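Local structure of twin-arginine translocation pathway signal (Rhodoferax ferrireducens, 5IM2) at residues Glu127-Pro132 with Ser142-Glu147. The protein probably serves as the extracytoplasmic solute-binding component of a TRAP transporter, and holds a benzoate molecule that copurified with it. Sequence-based numbering, arbitrary orientation.
Sequences EVFELP and SRACWE
F129, on a 3-10 turn, faces C145 on helix 138-152 with their CA atoms 7.3 Å apart, and no hydrogen bond joins the two backbones. Instead, a single aromatic ring spans the gap. With CG anti to its own carbonyl carbon (chi1 -70°), F129 sends the ring toward the helix, where CZ comes to 3.6 Å from C145 CA. C145 CB sits above one face, 4.2 Å from the F129 ring centroid and 14° off the ring normal, which meets the geometry of a CH-pi contact. The sulfur makes a cysteine sulfur-aromatic contact, oblique to the ring: C145 SG lies 4.5 Å from the F129 centroid, 33° off the normal, and its nearest ring atom is F129 CD2 at 3.9 Å. On that same side, but out past the rim, the A144 methyl CB is 4.1 Å from F129 CE1. With no hydrogen bond across and only carbon and sulfur of the side chains meeting the ring, the contact is apolar; all three residues are buried and 125 Å² is covered in total. With a leucine at F129 the flat face is gone, and C145 CB and SG would probably be left without their aromatic partner. Y148, one turn beyond A144, packs its ring edge-to-face with F129, and I361 of helix 350-367 also touches F129. C145 in turn reaches L165 of strand 161-167, so the ring links the turn to a helix packed on the five-stranded sheet.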
# COMPACT_ATOMS: atom_id res chain seq x y z
N GLU A 127 7.45 0.96 7.82
CA GLU A 127 7.34 -0.46 7.49
C GLU A 127 6.70 -1.30 8.58
O GLU A 127 6.37 -2.46 8.32
CB GLU A 127 8.72 -1.06 7.22
CG GLU A 127 9.49 -0.62 6.02
CD GLU A 127 10.88 -1.29 5.98
OE1 GLU A 127 11.42 -1.71 7.05
OE2 GLU A 127 11.43 -1.41 4.87
N VAL A 128 6.54 -0.77 9.79
CA VAL A 128 5.92 -1.52 10.87
C VAL A 128 4.54 -2.02 10.45
O VAL A 128 4.07 -3.08 10.90
CB VAL A 128 5.88 -0.65 12.15
CG1 VAL A 128 4.90 0.51 12.00
CG2 VAL A 128 5.60 -1.50 13.37
N PHE A 129 3.86 -1.28 9.58
CA PHE A 129 2.50 -1.63 9.18
C PHE A 129 2.44 -2.73 8.15
O PHE A 129 1.35 -3.28 7.90
CB PHE A 129 1.78 -0.38 8.67
CG PHE A 129 1.48 0.58 9.77
CD1 PHE A 129 0.44 0.34 10.65
CD2 PHE A 129 2.33 1.66 10.03
CE1 PHE A 129 0.22 1.17 11.71
CE2 PHE A 129 2.11 2.50 11.09
CZ PHE A 129 1.07 2.26 11.94
N GLU A 130 3.60 -3.09 7.59
CA GLU A 130 3.77 -4.14 6.60
C GLU A 130 4.21 -5.45 7.22
O GLU A 130 4.35 -6.45 6.50
CB GLU A 130 4.79 -3.70 5.53
CG GLU A 130 4.30 -2.46 4.79
CD GLU A 130 5.23 -1.96 3.71
OE1 GLU A 130 6.38 -2.42 3.62
OE2 GLU A 130 4.80 -1.07 2.95
N LEU A 131 4.36 -5.51 8.55
CA LEU A 131 4.78 -6.72 9.22
C LEU A 131 3.62 -7.72 9.28
O LEU A 131 2.46 -7.36 9.09
CB LEU A 131 5.27 -6.41 10.64
CG LEU A 131 6.49 -5.47 10.72
CD1 LEU A 131 6.72 -5.10 12.13
CD2 LEU A 131 7.71 -6.14 10.15
N PRO A 132 3.91 -8.98 9.53
CA PRO A 132 2.84 -9.98 9.42
C PRO A 132 1.73 -9.73 10.44
O PRO A 132 1.99 -9.43 11.61
CB PRO A 132 3.57 -11.31 9.66
CG PRO A 132 4.91 -11.04 9.18
CD PRO A 132 5.23 -9.63 9.60
N SER A 142 -5.04 2.67 8.33
CA SER A 142 -4.60 3.92 7.72
C SER A 142 -4.59 5.07 8.71
O SER A 142 -3.69 5.91 8.69
CB SER A 142 -5.51 4.28 6.54
OG SER A 142 -5.37 3.33 5.48
N ARG A 143 -5.64 5.19 9.53
CA ARG A 143 -5.66 6.25 10.53
C ARG A 143 -4.49 6.09 11.49
O ARG A 143 -3.83 7.06 11.85
CB ARG A 143 -6.97 6.22 11.30
CG ARG A 143 -8.15 6.63 10.48
CD ARG A 143 -9.48 6.31 11.20
NE ARG A 143 -9.64 7.04 12.45
CZ ARG A 143 -10.29 8.19 12.58
NH1 ARG A 143 -10.86 8.77 11.54
NH2 ARG A 143 -10.35 8.77 13.78
N ALA A 144 -4.24 4.85 11.91
CA ALA A 144 -3.10 4.55 12.78
C ALA A 144 -1.78 4.94 12.15
O ALA A 144 -0.88 5.45 12.82
CB ALA A 144 -3.11 3.07 13.15
N CYS A 145 -1.63 4.68 10.84
CA CYS A 145 -0.41 5.04 10.13
C CYS A 145 -0.19 6.54 10.16
O CYS A 145 0.93 7.01 10.43
CB CYS A 145 -0.49 4.53 8.69
SG CYS A 145 1.06 4.63 7.78
N TRP A 146 -1.24 7.32 9.89
CA TRP A 146 -1.11 8.78 9.95
C TRP A 146 -0.58 9.24 11.31
O TRP A 146 0.42 9.97 11.41
CB TRP A 146 -2.44 9.47 9.65
CG TRP A 146 -2.28 10.94 9.86
CD1 TRP A 146 -2.57 11.67 11.00
CD2 TRP A 146 -1.73 11.88 8.93
NE1 TRP A 146 -2.25 12.99 10.82
CE2 TRP A 146 -1.72 13.15 9.56
CE3 TRP A 146 -1.26 11.78 7.62
CZ2 TRP A 146 -1.24 14.28 8.94
CZ3 TRP A 146 -0.79 12.92 7.00
CH2 TRP A 146 -0.80 14.15 7.65
N GLU A 147 -1.25 8.80 12.38
CA GLU A 147 -0.90 9.24 13.73
C GLU A 147 0.49 8.76 14.13
O GLU A 147 1.27 9.52 14.72
CB GLU A 147 -1.94 8.76 14.74
CG GLU A 147 -1.61 9.23 16.14
CD GLU A 147 -2.71 9.01 17.18
OE1 GLU A 147 -3.84 8.59 16.83
OE2 GLU A 147 -2.43 9.25 18.36